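Local coordinates for 4-hydroxythreonine-4-phosphate dehydrogenase (Legionella pneumophila subsp. pneumophila, PDB 6XMY), which probably catalyses the NAD(P)-dependent oxidation of 4-(phosphooxy)-L-threonine, a step in the synthesis of pyridoxine 5'-phosphate, with the help of a divalent metal ion, at residues S16-G21 with G89-Q94; L28-T33 with S315-V320; G41-L46 with L75-V80; S51-S56 with G307-N312. All blocks are in the same frame, centred on the assembly; numbering follows the deposited sequence.

Interaction 1. Residues S16-G21 with G89-Q94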
# COMPACT_ATOMS: atom_id res chain seq x y z
N SER A 16 -8.16 1.32 -10.23
CA SER A 16 -7.88 2.68 -10.65
C SER A 16 -8.27 3.75 -9.62
O SER A 16 -7.98 4.92 -9.85
CB SER A 16 -8.50 2.96 -12.03
OG SER A 16 -9.92 2.90 -11.99
N GLY A 17 -8.90 3.37 -8.51
CA GLY A 17 -9.00 4.27 -7.37
C GLY A 17 -10.02 5.39 -7.55
O GLY A 17 -11.00 5.28 -8.29
N GLU A 18 -9.79 6.48 -6.82
CA GLU A 18 -10.70 7.63 -6.85
C GLU A 18 -10.74 8.22 -8.26
O GLU A 18 -9.70 8.62 -8.78
CB GLU A 18 -10.23 8.67 -5.83
CG GLU A 18 -10.85 10.05 -6.02
CD GLU A 18 -12.35 10.04 -6.06
OE1 GLU A 18 -12.92 10.69 -6.96
OE2 GLU A 18 -12.98 9.39 -5.20
N PRO A 19 -11.90 8.23 -8.92
CA PRO A 19 -11.91 8.55 -10.35
C PRO A 19 -11.58 10.00 -10.65
O PRO A 19 -11.07 10.28 -11.75
CB PRO A 19 -13.34 8.21 -10.79
CG PRO A 19 -14.15 8.26 -9.53
CD PRO A 19 -13.23 7.80 -8.44
N ALA A 20 -11.84 10.92 -9.72
CA ALA A 20 -11.55 12.34 -9.94
C ALA A 20 -10.08 12.67 -9.70
O ALA A 20 -9.66 13.79 -10.03
CB ALA A 20 -12.42 13.20 -9.02
N GLY A 21 -9.31 11.75 -9.13
CA GLY A 21 -7.92 11.96 -8.84
C GLY A 21 -7.01 11.39 -9.91
O GLY A 21 -7.44 11.07 -11.02
N GLY A 89 -10.58 16.27 -10.91
CA GLY A 89 -10.32 17.09 -9.74
C GLY A 89 -11.52 17.36 -8.86
O GLY A 89 -11.35 17.97 -7.79
N GLU A 90 -12.71 16.94 -9.26
CA GLU A 90 -13.95 17.27 -8.55
C GLU A 90 -14.47 16.01 -7.86
O GLU A 90 -15.03 15.12 -8.50
CB GLU A 90 -14.98 17.83 -9.53
CG GLU A 90 -16.36 18.08 -8.93
CD GLU A 90 -16.44 19.34 -8.09
OE1 GLU A 90 -15.83 20.37 -8.46
OE2 GLU A 90 -17.12 19.31 -7.04
N LEU A 91 -14.27 15.94 -6.54
CA LEU A 91 -14.80 14.81 -5.79
C LEU A 91 -16.32 14.77 -5.90
O LEU A 91 -16.98 15.80 -5.88
CB LEU A 91 -14.42 14.94 -4.32
CG LEU A 91 -12.96 14.70 -3.96
CD1 LEU A 91 -12.72 15.05 -2.50
CD2 LEU A 91 -12.55 13.26 -4.24
N ASN A 92 -16.86 13.57 -5.98
CA ASN A 92 -18.29 13.38 -6.02
C ASN A 92 -18.64 12.23 -5.09
O ASN A 92 -18.26 11.08 -5.35
CB ASN A 92 -18.74 13.10 -7.46
CG ASN A 92 -20.24 12.94 -7.59
OD1 ASN A 92 -20.96 12.89 -6.59
ND2 ASN A 92 -20.72 12.84 -8.83
N PRO A 93 -19.34 12.49 -3.99
CA PRO A 93 -19.69 11.40 -3.07
C PRO A 93 -20.55 10.33 -3.73
O PRO A 93 -20.57 9.19 -3.25
CB PRO A 93 -20.43 12.11 -1.93
CG PRO A 93 -19.90 13.51 -1.97
CD PRO A 93 -19.69 13.81 -3.43
N GLN A 94 -21.26 10.66 -4.81
CA GLN A 94 -22.06 9.65 -5.49
C GLN A 94 -21.21 8.57 -6.13
O GLN A 94 -21.75 7.50 -6.45
CB GLN A 94 -22.95 10.30 -6.54
CG GLN A 94 -24.08 11.10 -5.96
CD GLN A 94 -25.03 11.57 -7.02
OE1 GLN A 94 -25.31 10.85 -7.98
NE2 GLN A 94 -25.52 12.80 -6.87
O HOH W 1 -15.48 11.25 -6.77
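The carboxylate of Glu18 folds back on its own turn while a methyl group of Leu91 lies against it. CD2 of Leu91 sits 3.7 Å from CD of Glu18, and the two side chains cross at about a right angle. CG of Glu18 is anti to the backbone N (chi1 164°) and the chain bends at chi2, turning CD back toward the turn. OE1 accepts from the backbone N of Ala20 at 3.0 Å, within the type I turn that runs from Glu18 to Gly21. The donor comes in on the anti side, tilted out of the carboxylate plane. A water 2.6 Å from the same OE1 accepts from N of Asn92 and so bridges the two loops.

At the other end the joining is direct. Gly89 N donates to Ala20 O at 2.8 Å. Between these two grips CB of Ala20 packs against the backbone of Glu90, 3.3 Å from its O. Asn92 makes an Asx turn, its OD1 accepting from N of Gln94. Asn127 of helix 125-130 touches both Glu18 and Leu91, and Thr301, an NAD-binding residue, lies against Glu18. One carboxylate oxygen, gripped by a backbone N-H and meeting a bridging water, thus fixes the turn that begins at Glu18 and couples it to the loop 89-94.

Interaction 2. Residues L28-T33 with S315-V320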
# COMPACT_ATOMS: atom_id res chain seq x y z
N LEU A 28 -3.44 4.83 -16.97
CA LEU A 28 -3.20 5.10 -18.39
C LEU A 28 -1.71 5.10 -18.70
O LEU A 28 -1.31 4.69 -19.79
CB LEU A 28 -3.86 6.42 -18.79
CG LEU A 28 -5.38 6.46 -18.66
CD1 LEU A 28 -5.91 7.86 -18.90
CD2 LEU A 28 -6.05 5.47 -19.63
N ALA A 29 -0.87 5.53 -17.75
CA ALA A 29 0.57 5.47 -17.93
C ALA A 29 1.08 4.04 -18.14
O ALA A 29 2.14 3.85 -18.74
CB ALA A 29 1.29 6.11 -16.75
N LEU A 30 0.34 3.04 -17.66
CA LEU A 30 0.74 1.66 -17.86
C LEU A 30 0.53 1.20 -19.30
O LEU A 30 1.05 0.14 -19.67
CB LEU A 30 -0.02 0.75 -16.89
CG LEU A 30 0.21 1.10 -15.42
CD1 LEU A 30 -0.67 0.29 -14.49
CD2 LEU A 30 1.69 0.94 -15.03
N ALA A 31 -0.21 1.96 -20.11
CA ALA A 31 -0.52 1.53 -21.46
C ALA A 31 0.73 1.39 -22.31
O ALA A 31 0.78 0.54 -23.21
CB ALA A 31 -1.50 2.50 -22.13
N GLU A 32 1.76 2.17 -22.02
CA GLU A 32 2.96 2.14 -22.83
C GLU A 32 3.96 1.08 -22.40
O GLU A 32 4.97 0.88 -23.09
CB GLU A 32 3.59 3.53 -22.86
CG GLU A 32 2.73 4.51 -23.63
CD GLU A 32 2.44 4.01 -25.04
OE1 GLU A 32 3.29 3.30 -25.61
OE2 GLU A 32 1.36 4.32 -25.57
N THR A 33 3.69 0.37 -21.31
CA THR A 33 4.56 -0.68 -20.82
C THR A 33 4.11 -2.03 -21.37
O THR A 33 3.07 -2.16 -22.01
CB THR A 33 4.52 -0.73 -19.30
OG1 THR A 33 3.29 -1.32 -18.86
CG2 THR A 33 4.65 0.68 -18.71
N SER A 315 5.91 5.79 -8.45
CA SER A 315 5.41 4.91 -7.40
C SER A 315 4.49 3.84 -7.96
O SER A 315 4.60 2.66 -7.60
CB SER A 315 4.70 5.71 -6.30
OG SER A 315 4.24 4.83 -5.30
N MET A 316 3.57 4.21 -8.86
CA MET A 316 2.71 3.22 -9.49
C MET A 316 3.53 2.16 -10.22
O MET A 316 3.29 0.95 -10.08
CB MET A 316 1.73 3.90 -10.44
CG MET A 316 0.90 2.89 -11.25
SD MET A 316 -0.13 1.77 -10.27
CE MET A 316 -1.54 2.83 -9.96
N LEU A 317 4.53 2.60 -10.99
CA LEU A 317 5.35 1.64 -11.73
C LEU A 317 6.09 0.71 -10.79
O LEU A 317 6.15 -0.51 -11.02
CB LEU A 317 6.32 2.37 -12.66
CG LEU A 317 5.72 3.02 -13.90
CD1 LEU A 317 6.70 4.02 -14.51
CD2 LEU A 317 5.34 1.95 -14.92
N ALA A 318 6.64 1.26 -9.71
CA ALA A 318 7.30 0.43 -8.70
C ALA A 318 6.32 -0.53 -8.04
O ALA A 318 6.67 -1.69 -7.76
CB ALA A 318 7.98 1.32 -7.66
N ALA A 319 5.08 -0.08 -7.78
CA ALA A 319 4.10 -0.94 -7.12
C ALA A 319 3.69 -2.11 -8.01
O ALA A 319 3.54 -3.24 -7.52
CB ALA A 319 2.87 -0.13 -6.73
N VAL A 320 3.52 -1.86 -9.30
CA VAL A 320 3.21 -2.92 -10.25
C VAL A 320 4.38 -3.89 -10.35
O VAL A 320 4.19 -5.12 -10.34
CB VAL A 320 2.83 -2.33 -11.61
CG1 VAL A 320 2.65 -3.45 -12.64
CG2 VAL A 320 1.55 -1.49 -11.51
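Two helical elements meet here: the segment 28-33, running on from helix 23-29, packs on the first half of helix 314-328, and Leu30 is the residue that bridges them. Its two methyls divide the work. CD2 lies 3.8 Å from CD2 of Leu317, the two leucines sliding past each other in opposite directions, and it also approaches CG of Met316 at 4.3 Å. CD1 turns to Val320 instead, meeting CG2 tip to tip at 4.1 Å. CG of Leu30 is anti to the carbonyl carbon (chi1 -59°), and from there the branch reaches helix 314-328. No hydrogen bond passes between the two segments; methyl and methylene groups make all the close contacts, in a largely buried setting.

In the fold this helix lies against parallel strands 12-15 and 117-120: Met316 and Val320 also touch Ile14 and Val119, so Leu30 packs on the flank of a helix that itself lies on these strands. Thr33 closes the edge of the contact. The threonine is held by its hydroxyl, which donates to Leu30 O at 2.8 Å, and N of Thr33 donates to the same carbonyl. With OG1 placed between the backbone N and the carbonyl carbon (chi1 75°), CG2 is left beside the backbone N, where it meets CD2 of Leu317 at 4.1 Å.

Interaction 3. Residues G41-L46 with L75-V80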
# COMPACT_ATOMS: atom_id res chain seq x y z
N GLY A 41 -11.94 -0.26 -13.61
CA GLY A 41 -12.39 1.12 -13.62
C GLY A 41 -13.42 1.32 -14.70
O GLY A 41 -13.71 0.42 -15.51
N ASP A 42 -13.98 2.52 -14.71
CA ASP A 42 -14.99 2.89 -15.69
C ASP A 42 -14.32 3.13 -17.03
O ASP A 42 -13.40 3.95 -17.14
CB ASP A 42 -15.73 4.12 -15.16
CG ASP A 42 -16.80 4.63 -16.10
OD1 ASP A 42 -16.48 4.90 -17.27
OD2 ASP A 42 -17.95 4.77 -15.67
N LEU A 43 -14.75 2.41 -18.07
CA LEU A 43 -14.07 2.50 -19.35
C LEU A 43 -14.25 3.88 -19.99
O LEU A 43 -13.31 4.43 -20.56
CB LEU A 43 -14.56 1.39 -20.29
CG LEU A 43 -13.97 1.38 -21.70
CD1 LEU A 43 -12.46 1.22 -21.65
CD2 LEU A 43 -14.60 0.25 -22.51
N SER A 44 -15.46 4.44 -19.92
CA SER A 44 -15.68 5.79 -20.44
C SER A 44 -14.80 6.80 -19.75
O SER A 44 -14.29 7.74 -20.38
CB SER A 44 -17.15 6.18 -20.26
OG SER A 44 -17.99 5.34 -21.01
N LEU A 45 -14.62 6.64 -18.43
CA LEU A 45 -13.73 7.52 -17.68
C LEU A 45 -12.30 7.41 -18.18
O LEU A 45 -11.63 8.41 -18.40
CB LEU A 45 -13.80 7.16 -16.19
CG LEU A 45 -12.60 7.62 -15.36
CD1 LEU A 45 -12.61 9.15 -15.19
CD2 LEU A 45 -12.64 6.94 -14.02
N LEU A 46 -11.81 6.18 -18.34
CA LEU A 46 -10.44 6.00 -18.81
C LEU A 46 -10.25 6.58 -20.21
O LEU A 46 -9.24 7.24 -20.49
CB LEU A 46 -10.06 4.51 -18.75
CG LEU A 46 -9.93 3.99 -17.32
CD1 LEU A 46 -9.94 2.46 -17.28
CD2 LEU A 46 -8.64 4.51 -16.70
N LEU A 75 -4.43 -1.04 -23.54
CA LEU A 75 -4.75 -1.13 -22.13
C LEU A 75 -6.00 -1.97 -22.00
O LEU A 75 -7.02 -1.68 -22.64
CB LEU A 75 -4.97 0.26 -21.53
CG LEU A 75 -4.93 0.28 -20.01
CD1 LEU A 75 -3.58 -0.14 -19.47
CD2 LEU A 75 -5.28 1.69 -19.57
N THR A 76 -5.92 -3.02 -21.19
CA THR A 76 -7.04 -3.92 -20.98
C THR A 76 -7.77 -3.52 -19.71
O THR A 76 -7.14 -3.29 -18.67
CB THR A 76 -6.55 -5.37 -20.90
OG1 THR A 76 -6.00 -5.74 -22.18
CG2 THR A 76 -7.70 -6.32 -20.54
N VAL A 77 -9.10 -3.42 -19.80
CA VAL A 77 -9.94 -2.89 -18.74
C VAL A 77 -11.02 -3.90 -18.40
O VAL A 77 -11.64 -4.48 -19.30
CB VAL A 77 -10.59 -1.55 -19.18
CG1 VAL A 77 -11.48 -0.98 -18.08
CG2 VAL A 77 -9.52 -0.54 -19.63
N TRP A 78 -11.25 -4.09 -17.09
CA TRP A 78 -12.43 -4.75 -16.55
C TRP A 78 -13.41 -3.64 -16.19
O TRP A 78 -13.25 -2.98 -15.16
CB TRP A 78 -12.07 -5.57 -15.30
CG TRP A 78 -13.24 -6.33 -14.71
CD1 TRP A 78 -14.42 -5.81 -14.25
CD2 TRP A 78 -13.34 -7.75 -14.51
NE1 TRP A 78 -15.24 -6.80 -13.79
CE2 TRP A 78 -14.61 -8.01 -13.94
CE3 TRP A 78 -12.49 -8.84 -14.76
CZ2 TRP A 78 -15.04 -9.30 -13.62
CZ3 TRP A 78 -12.92 -10.13 -14.44
CH2 TRP A 78 -14.19 -10.34 -13.87
N PRO A 79 -14.41 -3.37 -17.03
CA PRO A 79 -15.23 -2.18 -16.81
C PRO A 79 -16.10 -2.28 -15.56
O PRO A 79 -16.71 -3.32 -15.28
CB PRO A 79 -16.09 -2.12 -18.08
CG PRO A 79 -15.28 -2.86 -19.11
CD PRO A 79 -14.70 -4.00 -18.32
N VAL A 80 -16.14 -1.18 -14.82
CA VAL A 80 -17.02 -1.01 -13.66
C VAL A 80 -17.58 0.40 -13.78
O VAL A 80 -16.80 1.35 -13.87
CB VAL A 80 -16.24 -1.14 -12.34
CG1 VAL A 80 -17.20 -1.01 -11.16
CG2 VAL A 80 -15.46 -2.46 -12.27
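Val77 is packed on its helix-facing side by two leucines, while the far end of the same contact, at Pro79, opens to solvent. In the tight part CD1 of Leu46 reaches tip to tip toward Val77, 3.8 Å from CG2, and also lies close to CG1. CD1 of Leu43 crosses to the same CG2 at 4.0 Å. With CG2 beside the backbone N and CG1 anti to it (chi1 180°), both valine methyls are taken up: CG1 also rests 3.7 Å from the carbonyl oxygen of Gly41. Phe59 of strand 58-61 touches both leucines and continues this apolar layer.

The backbones join beside it. Val80 N donates to Gly41 O at 3.0 Å, and Pro79 CA adds a CA-H...O contact to that oxygen. In the return direction Gly41 N gives only a weak bond to Trp78 O, at 3.4 Å. On the solvent side the packing is sparse: the exposed ring of Pro79 meets the helix through its CB, 4.4 Å from CB of Leu43.

CB of Asp42 touches Val80 O at 3.2 Å, and its carboxylate caps the helix. CG is anti to the backbone N, and OD1 accepts from Leu45 N at 2.8 Å, the donor lying above the carboxylate plane. OD2 is taken by Cys82 N, so one side chain ties the helix start to the chain beyond strand 74-79. The arrangement is that of a parallel strand pair, 37-41 beside 74-79, where one strand passes directly into a helix through an aspartate N-cap.

Interaction 4. Residues S51-S56 with G307-N312. With NAD (nicotinamide-adenine-dinucleotide), chain B; EDO (1,2-ethanediol), chain E.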
# COMPACT_ATOMS: atom_id res chain seq x y z
N SER A 51 -8.14 11.14 -23.41
CA SER A 51 -8.33 12.27 -24.32
C SER A 51 -7.89 13.58 -23.67
O SER A 51 -7.23 14.40 -24.32
CB SER A 51 -9.79 12.35 -24.75
OG SER A 51 -10.12 11.26 -25.60
N GLU A 52 -8.24 13.79 -22.40
CA GLU A 52 -7.84 15.01 -21.72
C GLU A 52 -6.32 15.12 -21.64
O GLU A 52 -5.77 16.23 -21.72
CB GLU A 52 -8.46 15.06 -20.32
CG GLU A 52 -8.19 16.37 -19.59
CD GLU A 52 -8.80 16.44 -18.19
OE1 GLU A 52 -9.34 15.42 -17.72
OE2 GLU A 52 -8.73 17.51 -17.57
N LEU A 53 -5.64 13.98 -21.50
CA LEU A 53 -4.19 13.92 -21.43
C LEU A 53 -3.53 13.88 -22.80
O LEU A 53 -2.30 13.79 -22.86
CB LEU A 53 -3.75 12.70 -20.61
CG LEU A 53 -4.14 12.72 -19.14
CD1 LEU A 53 -3.88 11.37 -18.51
CD2 LEU A 53 -3.37 13.81 -18.39
N ASN A 54 -4.31 13.91 -23.88
CA ASN A 54 -3.79 13.85 -25.24
C ASN A 54 -3.01 12.56 -25.51
O ASN A 54 -2.03 12.55 -26.26
CB ASN A 54 -2.96 15.09 -25.60
CG ASN A 54 -3.79 16.36 -25.58
OD1 ASN A 54 -4.87 16.43 -26.16
ND2 ASN A 54 -3.28 17.38 -24.89
N LEU A 55 -3.45 11.46 -24.89
CA LEU A 55 -2.83 10.16 -25.05
C LEU A 55 -3.60 9.35 -26.08
O LEU A 55 -4.83 9.40 -26.13
CB LEU A 55 -2.86 9.39 -23.72
CG LEU A 55 -2.06 9.97 -22.56
CD1 LEU A 55 -2.30 9.15 -21.29
CD2 LEU A 55 -0.58 10.04 -22.90
N SER A 56 -2.86 8.62 -26.91
CA SER A 56 -3.44 7.72 -27.91
C SER A 56 -3.29 6.29 -27.39
O SER A 56 -2.21 5.71 -27.45
CB SER A 56 -2.76 7.90 -29.26
OG SER A 56 -2.98 9.20 -29.78
N GLY A 307 -5.69 14.93 -14.75
CA GLY A 307 -5.85 15.38 -16.11
C GLY A 307 -4.83 16.38 -16.59
O GLY A 307 -5.00 16.93 -17.68
N LYS A 308 -3.76 16.63 -15.83
CA LYS A 308 -2.84 17.73 -16.13
C LYS A 308 -1.49 17.28 -16.66
O LYS A 308 -0.67 18.14 -17.00
CB LYS A 308 -2.60 18.59 -14.89
CG LYS A 308 -3.85 19.14 -14.24
CD LYS A 308 -4.53 20.16 -15.13
CE LYS A 308 -5.67 20.83 -14.38
NZ LYS A 308 -6.57 21.56 -15.32
N ASN A 309 -1.21 15.98 -16.70
CA ASN A 309 0.09 15.47 -17.14
C ASN A 309 1.24 15.98 -16.28
O ASN A 309 2.31 16.31 -16.78
CB ASN A 309 0.36 15.75 -18.62
CG ASN A 309 -0.13 14.65 -19.52
OD1 ASN A 309 -0.04 13.47 -19.17
ND2 ASN A 309 -0.67 15.02 -20.67
N LYS A 310 1.03 16.05 -14.96
CA LYS A 310 2.06 16.52 -14.05
C LYS A 310 2.53 15.47 -13.06
O LYS A 310 3.69 15.52 -12.62
CB LYS A 310 1.59 17.76 -13.27
CG LYS A 310 1.58 19.03 -14.10
CD LYS A 310 2.92 19.23 -14.79
CE LYS A 310 3.15 20.68 -15.19
NZ LYS A 310 2.14 21.18 -16.16
N ALA A 311 1.67 14.54 -12.69
CA ALA A 311 2.00 13.54 -11.69
C ALA A 311 3.13 12.62 -12.16
O ALA A 311 3.25 12.29 -13.34
CB ALA A 311 0.77 12.70 -11.37
N ASN A 312 3.93 12.19 -11.19
CA ASN A 312 5.03 11.28 -11.43
C ASN A 312 4.51 9.85 -11.29
O ASN A 312 3.97 9.51 -10.23
CB ASN A 312 6.11 11.53 -10.39
CG ASN A 312 7.40 10.83 -10.71
OD1 ASN A 312 7.41 9.66 -11.06
ND2 ASN A 312 8.52 11.55 -10.57
PA NAD B . -1.37 13.37 -1.67
O1A NAD B . -2.65 13.46 -2.48
O2A NAD B . -0.15 12.51 -1.95
O5B NAD B . -0.82 14.99 -1.87
C5B NAD B . 0.40 15.20 -1.19
C4B NAD B . 1.35 16.02 -2.08
O4B NAD B . 2.01 15.12 -3.00
C3B NAD B . 0.53 17.04 -2.92
O3B NAD B . 1.34 18.20 -3.01
C2B NAD B . 0.35 16.29 -4.27
O2B NAD B . 0.25 17.15 -5.37
C1B NAD B . 1.71 15.52 -4.35
N9A NAD B . 1.62 14.26 -5.07
C8A NAD B . 0.94 13.08 -4.74
N7A NAD B . 1.11 12.12 -5.63
C5A NAD B . 1.94 12.68 -6.59
C6A NAD B . 2.49 12.17 -7.79
N6A NAD B . 2.22 10.89 -8.17
N1A NAD B . 3.30 12.95 -8.56
C2A NAD B . 3.54 14.23 -8.12
N3A NAD B . 3.09 14.85 -7.02
C4A NAD B . 2.28 14.02 -6.26
O3 NAD B . -1.88 13.06 -0.17
PN NAD B . -2.71 13.98 0.82
O1N NAD B . -2.29 13.77 2.25
O2N NAD B . -3.05 15.27 0.15
O5D NAD B . -4.29 13.18 0.87
C5D NAD B . -5.03 13.24 -0.30
C4D NAD B . -6.01 12.07 -0.27
O4D NAD B . -5.28 10.88 -0.66
C3D NAD B . -6.53 11.82 1.18
O3D NAD B . -7.86 11.40 1.05
C2D NAD B . -5.63 10.67 1.68
O2D NAD B . -6.23 9.81 2.61
C1D NAD B . -5.55 9.89 0.33
N1N NAD B . -4.38 8.95 0.31
C2N NAD B . -4.63 7.71 -0.21
C3N NAD B . -3.61 6.75 -0.29
C7N NAD B . -4.00 5.45 -0.88
O7N NAD B . -5.13 5.27 -1.33
N7N NAD B . -3.02 4.48 -0.94
C4N NAD B . -2.32 7.07 0.18
C5N NAD B . -2.09 8.35 0.70
C6N NAD B . -3.14 9.29 0.77
C1 EDO E . -12.76 12.51 -17.15
O1 EDO E . -12.55 12.90 -15.79
C2 EDO E . -12.07 13.52 -18.05
O2 EDO E . -10.67 13.45 -17.80
O HOH W 2 -7.74 18.69 -15.54
O HOH W 3 -3.60 17.62 -19.98
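This is a surface contact between the C-terminal end of helix 43-52 and the loop that leads into helix 314-328, and its main residues are Leu53 and Asn309. ND2 of Asn309 donates to Leu53 O at 3.0 Å. The acceptor lies close to the amide plane, whereas the donor is tilted 27° from the plane of the carbonyl. The two side chains cross, with OD1 of Asn309 3.4 Å from CD2 of Leu53. That same methyl presses on the backbone of Gly307, 3.5 Å from its C.

Around this pair the link is wetter. One water donates to both Glu52 O and Gly307 O, and another donates to Glu52 OE2 while accepting weakly from NZ of Lys308. The extended Glu52 chain brings CD within 3.8 Å of CA of Gly307, a residue with positive phi.

Helix 43-52 finishes in a Schellman motif, with Asn54 at positive phi. Farther along the loop, Asn312 grips the adenine of NAD by its backbone: its N donates to N1A at 2.8 Å, and its O accepts from N6A at 3.0 Å. The segment 307-312 thus joins a helix C-cap to the adenine end of the NAD pocket.

Interaction 2 is the buried one, made of apolar side chains without a hydrogen bond between its segments, whereas interaction 4 lies at the surface and relies on an amide, backbone carbonyls and water. Interactions 1 and 3 are partly buried: a loop pair held by backbone, carboxylate and water in the first, a strand pairing beside an apolar layer in the second. Helix 43-52 serves interaction 3 with its start and interaction 4 with its end. Leu28 connects three of them, touching Leu46 and Leu75 of interaction 3 and Leu53 and Leu55 of interaction 4. Interactions 1 and 3 meet where Pro19 packs on Leu45.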